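Local coordinates for genome polyprotein (Chicken sicinivirus JSY, PDB 6QWT) that is the 3Dpol part of the viral polyprotein, an RNA-dependent RNA polymerase that copies the viral RNA genome, at residues 2-7 with 286-291; 11-16 with 279-284; 230-235 with 336-341. All blocks are in the same frame, centred on the assembly; numbering follows the deposited sequence.

Contact 1 (2-7 with 286-291); sequences EILACE and WYIMKG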
loop_
_atom_site.group_PDB
_atom_site.type_symbol
_atom_site.label_atom_id
_atom_site.label_comp_id
_atom_site.label_asym_id
_atom_site.label_seq_id
_atom_site.Cartn_x
_atom_site.Cartn_y
_atom_site.Cartn_z
ATOM N N GLU A 2 6.244 19.333 3.408
ATOM C CA GLU A 2 6.272 20.778 3.218
ATOM C C GLU A 2 5.638 21.074 1.869
ATOM O O GLU A 2 6.060 20.520 0.850
ATOM C CB GLU A 2 7.708 21.303 3.287
ATOM C CG GLU A 2 7.854 22.812 3.271
ATOM C CD GLU A 2 9.309 23.243 3.216
ATOM O OE1 GLU A 2 10.185 22.448 3.626
ATOM O OE2 GLU A 2 9.581 24.376 2.762
ATOM N N ILE A 3 4.621 21.928 1.861
ATOM C CA ILE A 3 3.826 22.176 0.665
ATOM C C ILE A 3 4.249 23.504 0.049
ATOM O O ILE A 3 4.287 24.534 0.734
ATOM C CB ILE A 3 2.324 22.155 0.991
ATOM C CG1 ILE A 3 1.520 22.808 -0.129
ATOM C CG2 ILE A 3 2.051 22.829 2.328
ATOM C CD1 ILE A 3 0.044 22.571 0.010
ATOM N N LEU A 4 4.571 23.476 -1.242
ATOM C CA LEU A 4 5.106 24.621 -1.959
ATOM C C LEU A 4 4.203 24.985 -3.132
ATOM O O LEU A 4 3.361 24.193 -3.566
ATOM C CB LEU A 4 6.525 24.338 -2.477
ATOM C CG LEU A 4 7.504 23.668 -1.516
ATOM C CD1 LEU A 4 8.777 23.271 -2.250
ATOM C CD2 LEU A 4 7.817 24.587 -0.346
ATOM N N ALA A 5 4.405 26.195 -3.650
ATOM C CA ALA A 5 3.662 26.651 -4.815
ATOM C C ALA A 5 4.106 25.899 -6.064
ATOM O O ALA A 5 5.234 25.406 -6.151
ATOM C CB ALA A 5 3.850 28.154 -5.017
ATOM N N CYS A 6 3.208 25.821 -7.042
ATOM C CA CYS A 6 3.478 25.066 -8.254
ATOM C C CYS A 6 2.728 25.682 -9.423
ATOM O O CYS A 6 1.575 26.100 -9.278
ATOM C CB CYS A 6 3.077 23.596 -8.089
ATOM S SG CYS A 6 3.269 22.598 -9.575
ATOM N N GLU A 7 3.385 25.729 -10.578
ATOM C CA GLU A 7 2.746 26.248 -11.777
ATOM C C GLU A 7 1.691 25.261 -12.276
ATOM O O GLU A 7 1.931 24.049 -12.293
ATOM C CB GLU A 7 3.784 26.497 -12.872
ATOM C CG GLU A 7 3.462 27.661 -13.790
ATOM C CD GLU A 7 3.778 28.999 -13.156
ATOM O OE1 GLU A 7 4.913 29.491 -13.330
ATOM O OE2 GLU A 7 2.891 29.563 -12.481
ATOM N N TRP A 286 -3.082 23.518 -7.389
ATOM C CA TRP A 286 -1.796 23.036 -7.875
ATOM C C TRP A 286 -0.730 23.325 -6.827
ATOM O O TRP A 286 -0.602 24.464 -6.366
ATOM C CB TRP A 286 -1.433 23.701 -9.201
ATOM C CG TRP A 286 -2.518 23.610 -10.227
ATOM C CD1 TRP A 286 -3.631 24.397 -10.318
ATOM C CD2 TRP A 286 -2.598 22.674 -11.311
ATOM N NE1 TRP A 286 -4.397 24.010 -11.392
ATOM C CE2 TRP A 286 -3.785 22.956 -12.017
ATOM C CE3 TRP A 286 -1.783 21.628 -11.751
ATOM C CZ2 TRP A 286 -4.175 22.228 -13.141
ATOM C CZ3 TRP A 286 -2.172 20.908 -12.869
ATOM C CH2 TRP A 286 -3.357 21.211 -13.550
ATOM N N TYR A 287 0.028 22.297 -6.451
ATOM C CA TYR A 287 1.008 22.448 -5.385
ATOM C C TYR A 287 2.088 21.385 -5.536
ATOM O O TYR A 287 1.929 20.400 -6.262
ATOM C CB TYR A 287 0.348 22.362 -4.003
ATOM C CG TYR A 287 -0.380 21.062 -3.753
ATOM C CD1 TYR A 287 -1.683 20.874 -4.199
ATOM C CD2 TYR A 287 0.237 20.019 -3.073
ATOM C CE1 TYR A 287 -2.351 19.683 -3.976
ATOM C CE2 TYR A 287 -0.424 18.824 -2.845
ATOM C CZ TYR A 287 -1.716 18.663 -3.297
ATOM O OH TYR A 287 -2.375 17.476 -3.072
ATOM N N ILE A 288 3.198 21.616 -4.840
ATOM C CA ILE A 288 4.323 20.694 -4.792
ATOM C C ILE A 288 4.494 20.251 -3.347
ATOM O O ILE A 288 4.435 21.080 -2.431
ATOM C CB ILE A 288 5.613 21.342 -5.332
ATOM C CG1 ILE A 288 5.648 21.269 -6.860
ATOM C CG2 ILE A 288 6.854 20.684 -4.730
ATOM C CD1 ILE A 288 6.700 22.160 -7.492
ATOM N N MET A 289 4.675 18.950 -3.143
ATOM C CA MET A 289 4.931 18.393 -1.824
ATOM C C MET A 289 6.420 18.095 -1.695
ATOM O O MET A 289 6.974 17.324 -2.485
ATOM C CB MET A 289 4.104 17.129 -1.589
ATOM C CG MET A 289 2.664 17.399 -1.177
ATOM S SD MET A 289 2.546 18.219 0.432
ATOM C CE MET A 289 0.859 18.822 0.411
ATOM N N LYS A 290 7.063 18.719 -0.714
ATOM C CA LYS A 290 8.452 18.430 -0.370
ATOM C C LYS A 290 8.435 17.472 0.815
ATOM O O LYS A 290 8.010 17.844 1.914
ATOM C CB LYS A 290 9.215 19.712 -0.046
ATOM C CG LYS A 290 10.681 19.506 0.299
ATOM C CD LYS A 290 11.386 20.843 0.487
ATOM C CE LYS A 290 12.813 20.660 0.978
ATOM N NZ LYS A 290 12.865 20.164 2.381
ATOM N N GLY A 291 8.882 16.240 0.588
ATOM C CA GLY A 291 8.736 15.181 1.563
ATOM C C GLY A 291 7.484 14.352 1.321
ATOM O O GLY A 291 6.597 14.710 0.544
HETATM O O HOH W 1 0.809 26.822 -6.402
#
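Ile3 and Met289 meet on one face of an antiparallel strand pair. Met289 is bent at chi2 (-65°), which brings SD near Ile3, and its CE lies 3.7 Å from Ile3 CB. Ile3 CG1, anti to the backbone N (chi1 163°), lies 4.1 Å from Tyr287 CB. Its tip CD1 comes obliquely to the Tyr287 ring, 4.0 Å from CD2.

The other face carries Glu2, Lys290, Leu4 and Ile288. Glu2 and Lys290 run side by side in the same direction. Glu2 OE1 is 3.7 Å from Lys290 NZ, a long salt bridge. The main partner of NZ is Asp64, and Asp62 forms a further salt bridge. Leu4 CD1 touches Ile288 CG2, and Cys6 CB packs 3.7 Å from Ile288 CG1.

Two backbone bonds join Glu2 to Lys290 and two join Leu4 to Ile288. Beyond them a water takes over, accepting from Cys6 N at 2.7 Å and donating to Trp286 O.

Strand 2-5 forms one outer edge of a five-strand mixed sheet, consistent with the N-terminal strand of the fingers in picornaviral polymerases. Strand 285-290 separates it from strand 277-282, whose His280 ring meets the Tyr287 ring with the planes nearly parallel.

Contact 2 (11-16 with 279-284); sequences PPPHVP and KHVFGD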
loop_
_atom_site.group_PDB
_atom_site.type_symbol
_atom_site.label_atom_id
_atom_site.label_comp_id
_atom_site.label_asym_id
_atom_site.label_seq_id
_atom_site.Cartn_x
_atom_site.Cartn_y
_atom_site.Cartn_z
ATOM N N PRO A 11 -5.718 22.420 -17.984
ATOM C CA PRO A 11 -7.077 22.413 -17.433
ATOM C C PRO A 11 -7.147 21.538 -16.195
ATOM O O PRO A 11 -6.593 20.429 -16.179
ATOM C CB PRO A 11 -7.926 21.835 -18.577
ATOM C CG PRO A 11 -7.085 21.996 -19.810
ATOM C CD PRO A 11 -5.669 21.851 -19.343
ATOM N N PRO A 12 -7.807 22.000 -15.137
ATOM C CA PRO A 12 -7.849 21.227 -13.894
ATOM C C PRO A 12 -8.828 20.072 -13.995
ATOM O O PRO A 12 -9.842 20.161 -14.706
ATOM C CB PRO A 12 -8.308 22.261 -12.857
ATOM C CG PRO A 12 -9.119 23.232 -13.640
ATOM C CD PRO A 12 -8.489 23.300 -15.010
ATOM N N PRO A 13 -8.553 18.966 -13.312
ATOM C CA PRO A 13 -9.521 17.867 -13.242
ATOM C C PRO A 13 -10.566 18.124 -12.161
ATOM O O PRO A 13 -10.473 19.066 -11.374
ATOM C CB PRO A 13 -8.650 16.657 -12.894
ATOM C CG PRO A 13 -7.529 17.239 -12.101
ATOM C CD PRO A 13 -7.277 18.621 -12.660
ATOM N N HIS A 14 -11.576 17.258 -12.137
ATOM C CA HIS A 14 -12.678 17.371 -11.191
ATOM C C HIS A 14 -12.534 16.344 -10.074
ATOM O O HIS A 14 -12.240 15.172 -10.328
ATOM C CB HIS A 14 -14.024 17.185 -11.894
ATOM C CG HIS A 14 -15.187 17.118 -10.954
ATOM N ND1 HIS A 14 -15.538 18.166 -10.129
ATOM C CD2 HIS A 14 -16.075 16.127 -10.701
ATOM C CE1 HIS A 14 -16.592 17.824 -9.410
ATOM N NE2 HIS A 14 -16.939 16.592 -9.739
ATOM N N VAL A 15 -12.750 16.791 -8.840
ATOM C CA VAL A 15 -12.712 15.921 -7.668
ATOM C C VAL A 15 -14.128 15.399 -7.430
ATOM O O VAL A 15 -15.021 16.200 -7.101
ATOM C CB VAL A 15 -12.182 16.661 -6.433
ATOM C CG1 VAL A 15 -12.188 15.746 -5.217
ATOM C CG2 VAL A 15 -10.781 17.203 -6.696
ATOM N N PRO A 16 -14.381 14.099 -7.586
ATOM C CA PRO A 16 -15.735 13.577 -7.350
ATOM C C PRO A 16 -16.178 13.824 -5.914
ATOM O O PRO A 16 -15.446 13.537 -4.962
ATOM C CB PRO A 16 -15.596 12.080 -7.655
ATOM C CG PRO A 16 -14.392 11.977 -8.549
ATOM C CD PRO A 16 -13.459 13.058 -8.078
ATOM N N LYS A 279 4.858 16.938 -7.767
ATOM C CA LYS A 279 3.827 17.879 -8.182
ATOM C C LYS A 279 2.460 17.214 -8.105
ATOM O O LYS A 279 2.297 16.057 -8.504
ATOM C CB LYS A 279 4.082 18.381 -9.606
ATOM C CG LYS A 279 5.383 19.147 -9.757
ATOM C CD LYS A 279 5.886 19.123 -11.186
ATOM C CE LYS A 279 5.028 19.989 -12.077
ATOM N NZ LYS A 279 5.521 20.020 -13.480
ATOM N N HIS A 280 1.477 17.954 -7.594
ATOM C CA HIS A 280 0.137 17.431 -7.382
ATOM C C HIS A 280 -0.900 18.401 -7.928
ATOM O O HIS A 280 -0.658 19.606 -8.019
ATOM C CB HIS A 280 -0.143 17.185 -5.893
ATOM C CG HIS A 280 0.809 16.232 -5.240
ATOM N ND1 HIS A 280 0.424 14.984 -4.796
ATOM C CD2 HIS A 280 2.126 16.347 -4.940
ATOM C CE1 HIS A 280 1.463 14.372 -4.257
ATOM N NE2 HIS A 280 2.508 15.175 -4.334
ATOM N N VAL A 281 -2.064 17.862 -8.286
ATOM C CA VAL A 281 -3.214 18.677 -8.661
ATOM C C VAL A 281 -4.452 18.100 -7.983
ATOM O O VAL A 281 -4.820 16.944 -8.222
ATOM C CB VAL A 281 -3.407 18.771 -10.187
ATOM C CG1 VAL A 281 -3.486 17.390 -10.848
ATOM C CG2 VAL A 281 -4.626 19.620 -10.513
ATOM N N PHE A 282 -5.074 18.892 -7.116
ATOM C CA PHE A 282 -6.284 18.510 -6.394
ATOM C C PHE A 282 -7.387 19.464 -6.835
ATOM O O PHE A 282 -7.525 20.561 -6.286
ATOM C CB PHE A 282 -6.054 18.565 -4.886
ATOM C CG PHE A 282 -7.275 18.251 -4.065
ATOM C CD1 PHE A 282 -7.734 16.949 -3.948
ATOM C CD2 PHE A 282 -7.951 19.256 -3.395
ATOM C CE1 PHE A 282 -8.850 16.657 -3.186
ATOM C CE2 PHE A 282 -9.069 18.971 -2.631
ATOM C CZ PHE A 282 -9.518 17.671 -2.526
ATOM N N GLY A 283 -8.168 19.056 -7.829
ATOM C CA GLY A 283 -9.132 19.980 -8.402
ATOM C C GLY A 283 -8.371 21.058 -9.155
ATOM O O GLY A 283 -7.583 20.774 -10.066
ATOM N N ASP A 284 -8.592 22.317 -8.775
ATOM C CA ASP A 284 -7.844 23.447 -9.313
ATOM C C ASP A 284 -6.745 23.913 -8.360
ATOM O O ASP A 284 -6.224 25.025 -8.509
ATOM C CB ASP A 284 -8.793 24.604 -9.646
ATOM C CG ASP A 284 -8.132 25.689 -10.492
ATOM O OD1 ASP A 284 -7.515 25.356 -11.526
ATOM O OD2 ASP A 284 -8.229 26.875 -10.112
#
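Val15 places CG2 over one face of the Phe282 ring, the two side chains crossing at about a right angle. CG2 is 4.2 Å from the ring centroid, displaced toward the rim, and makes a CH-pi contact. The other branch, CG1, meets the ring at CE1, 4.0 Å away. CG2 also presses on the backbone, 3.4 Å from Gly283 N. Phe282 also forms an edge-to-face (T-shaped) pair with Phe55.

Gly283 and Asp284 form the turn of the hairpin that joins strands 277-282 and 285-290. Gly283 has phi 69° and psi -123°, as at the first central position of a type II' turn, and positive phi favours glycine. The proline-rich segment 11-16 runs as an extended loop past this turn. No hydrogen bond crosses between the two segments. Gly283 CA makes a CA-H...O contact with Pro13 O, at 3.4 Å.

Two proline rings touch the carbonyl of Gly283. Pro12 CB is 3.2 Å from Gly283 O, and Pro13 CD also touches that oxygen. Pro13 and Val281 reach toward each other tip to tip, with Pro13 CD 3.6 Å from Val281 CG2. Asp284 lies alongside Pro12, both pointing the same way. Its CG is anti to the backbone N (chi1 -167°), close to the proline ring. Asp284 OD1 sits 3.4 Å from Pro12 CG and accepts a weak hydrogen bond from Trp286 NE1. At the first residue of the segment, Pro11 O is hydrogen-bonded to Tyr112 OH.

Contact 3 (230-235 with 336-341); sequences WALDYS and VLYATV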
loop_
_atom_site.group_PDB
_atom_site.type_symbol
_atom_site.label_atom_id
_atom_site.label_comp_id
_atom_site.label_asym_id
_atom_site.label_seq_id
_atom_site.Cartn_x
_atom_site.Cartn_y
_atom_site.Cartn_z
ATOM N N TRP A 230 6.128 -7.903 17.219
ATOM C CA TRP A 230 5.409 -6.655 17.431
ATOM C C TRP A 230 4.786 -6.160 16.134
ATOM O O TRP A 230 5.376 -6.291 15.056
ATOM C CB TRP A 230 6.339 -5.580 18.002
ATOM C CG TRP A 230 6.927 -5.960 19.322
ATOM C CD1 TRP A 230 8.170 -6.476 19.546
ATOM C CD2 TRP A 230 6.291 -5.869 20.602
ATOM N NE1 TRP A 230 8.350 -6.707 20.891
ATOM C CE2 TRP A 230 7.211 -6.342 21.560
ATOM C CE3 TRP A 230 5.035 -5.432 21.032
ATOM C CZ2 TRP A 230 6.915 -6.391 22.921
ATOM C CZ3 TRP A 230 4.745 -5.480 22.384
ATOM C CH2 TRP A 230 5.680 -5.956 23.311
ATOM N N ALA A 231 3.587 -5.594 16.249
ATOM C CA ALA A 231 2.918 -4.920 15.149
ATOM C C ALA A 231 2.717 -3.457 15.510
ATOM O O ALA A 231 2.391 -3.132 16.656
ATOM C CB ALA A 231 1.566 -5.567 14.830
ATOM N N LEU A 232 2.925 -2.576 14.537
ATOM C CA LEU A 232 2.614 -1.170 14.735
ATOM C C LEU A 232 2.204 -0.559 13.407
ATOM O O LEU A 232 2.452 -1.118 12.335
ATOM C CB LEU A 232 3.786 -0.395 15.350
ATOM C CG LEU A 232 5.139 -0.372 14.642
ATOM C CD1 LEU A 232 5.164 0.647 13.513
ATOM C CD2 LEU A 232 6.235 -0.076 15.658
ATOM N N ASP A 233 1.559 0.596 13.497
ATOM C CA ASP A 233 1.074 1.314 12.334
ATOM C C ASP A 233 1.482 2.774 12.447
ATOM O O ASP A 233 1.666 3.302 13.547
ATOM C CB ASP A 233 -0.453 1.192 12.199
ATOM C CG ASP A 233 -0.960 1.648 10.844
ATOM O OD1 ASP A 233 -1.762 2.606 10.796
ATOM O OD2 ASP A 233 -0.555 1.048 9.825
ATOM N N TYR A 234 1.636 3.419 11.300
ATOM C CA TYR A 234 1.920 4.844 11.248
ATOM C C TYR A 234 0.633 5.612 10.988
ATOM O O TYR A 234 -0.231 5.161 10.229
ATOM C CB TYR A 234 2.935 5.167 10.151
ATOM C CG TYR A 234 4.322 4.597 10.353
ATOM C CD1 TYR A 234 4.582 3.249 10.140
ATOM C CD2 TYR A 234 5.379 5.416 10.731
ATOM C CE1 TYR A 234 5.852 2.730 10.313
ATOM C CE2 TYR A 234 6.652 4.907 10.905
ATOM C CZ TYR A 234 6.884 3.566 10.695
ATOM O OH TYR A 234 8.153 3.061 10.867
ATOM N N SER A 235 0.509 6.771 11.620
ATOM C CA SER A 235 -0.512 7.744 11.257
ATOM C C SER A 235 0.120 8.784 10.345
ATOM O O SER A 235 1.163 9.358 10.681
ATOM C CB SER A 235 -1.115 8.404 12.498
ATOM O OG SER A 235 -0.141 8.586 13.510
ATOM N N VAL A 336 3.560 -2.945 9.615
ATOM C CA VAL A 336 4.864 -3.429 10.051
ATOM C C VAL A 336 4.679 -4.577 11.020
ATOM O O VAL A 336 3.906 -4.490 11.981
ATOM C CB VAL A 336 5.713 -2.340 10.736
ATOM C CG1 VAL A 336 6.918 -3.014 11.417
ATOM C CG2 VAL A 336 6.129 -1.305 9.737
ATOM N N LEU A 337 5.442 -5.633 10.776
ATOM C CA LEU A 337 5.798 -6.581 11.814
ATOM C C LEU A 337 7.304 -6.534 12.037
ATOM O O LEU A 337 8.074 -6.423 11.080
ATOM C CB LEU A 337 5.374 -8.020 11.460
ATOM C CG LEU A 337 3.897 -8.318 11.201
ATOM C CD1 LEU A 337 3.725 -9.807 10.897
ATOM C CD2 LEU A 337 3.065 -7.913 12.399
ATOM N N TYR A 338 7.735 -6.631 13.294
ATOM C CA TYR A 338 9.165 -6.711 13.568
ATOM C C TYR A 338 9.393 -7.551 14.815
ATOM O O TYR A 338 8.500 -7.724 15.649
ATOM C CB TYR A 338 9.797 -5.316 13.709
ATOM C CG TYR A 338 9.600 -4.636 15.048
ATOM C CD1 TYR A 338 10.462 -4.889 16.109
ATOM C CD2 TYR A 338 8.578 -3.712 15.241
ATOM C CE1 TYR A 338 10.299 -4.263 17.328
ATOM C CE2 TYR A 338 8.411 -3.082 16.459
ATOM C CZ TYR A 338 9.273 -3.362 17.499
ATOM O OH TYR A 338 9.112 -2.736 18.714
ATOM N N ALA A 339 10.610 -8.075 14.921
ATOM C CA ALA A 339 11.028 -8.859 16.069
ATOM C C ALA A 339 12.538 -8.751 16.190
ATOM O O ALA A 339 13.250 -8.804 15.182
ATOM C CB ALA A 339 10.596 -10.322 15.925
ATOM N N THR A 340 13.017 -8.586 17.420
ATOM C CA THR A 340 14.442 -8.520 17.708
ATOM C C THR A 340 14.767 -9.408 18.901
ATOM O O THR A 340 13.906 -9.693 19.737
ATOM C CB THR A 340 14.907 -7.086 18.012
ATOM O OG1 THR A 340 14.274 -6.621 19.212
ATOM C CG2 THR A 340 14.567 -6.143 16.864
ATOM N N VAL A 341 16.021 -9.847 18.964
ATOM C CA VAL A 341 16.546 -10.561 20.125
ATOM C C VAL A 341 17.791 -9.823 20.605
ATOM O O VAL A 341 18.810 -9.817 19.899
ATOM C CB VAL A 341 16.862 -12.030 19.797
ATOM C CG1 VAL A 341 17.526 -12.696 20.991
ATOM C CG2 VAL A 341 15.599 -12.780 19.404
#
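The Tyr338 ring has Trp230 CB over one face and Leu232 CD2 at its edge. Trp230 CB stands 3.6 Å above the plane of the Tyr338 ring, offset toward the rim. Leu232 CD2 is 3.8 Å from Tyr338 CE2. The indole meets the same ring obliquely, with Trp230 CD1 3.8 Å from Tyr338 CE1. Its five-membered ring is tilted 30° to the Tyr338 ring and slid aside, so the two barely overlap. Tyr338 CG sits between the backbone N and the carbonyl carbon (chi1 80°), on the side facing Trp230. The polar ends are held separately, Tyr338 OH by Ile344 O and Trp230 NE1 by Ser343 OG. Tyr234 presents its edge to Val336, with CE1 4.1 Å from Val336 CG2.

On the opposite face of the sheet, Ala231 CB touches Leu337 CD2 at 3.7 Å. The strands are antiparallel. Trp230 N donates to Tyr338 O at 2.9 Å, and Tyr338 N donates back to Trp230 O. The two bonds between Leu232 and Val336 are weak.

This is the centre of the antiparallel palm sheet of the polymerase. Strand 230-235 carries the start of motif A, with Asp233, and strand 335-340 leaves the YGDD turn of motif C. Strands 327-332 and 360-362 flank the pair. Helix 298-316 packs on Tyr234 and Val336, and helix 346-356 covers Trp230 and Tyr338.

Overall arrangement
Contacts 1 and 2 share one sheet, and their centres are 14 Å apart. Both hold the N-terminal region to the hairpin of strands 277-282 and 285-290. Tyr287 O probably accepts a hydrogen bond from His280 N between them. Along the chain, 2-7 and 11-16 come first, then 230-235, 279-284, 286-291 and 336-341. Contact 2 therefore closes within the span of contact 1, and contact 3 crosses both. Contact 3 lies in a separate sheet, with its centre about 31 Å from that of contact 1 and 36 Å from that of contact 2. The chain leaves the palm sheet after 230-235, builds the hairpin, and returns with strands 327-332 and 335-340.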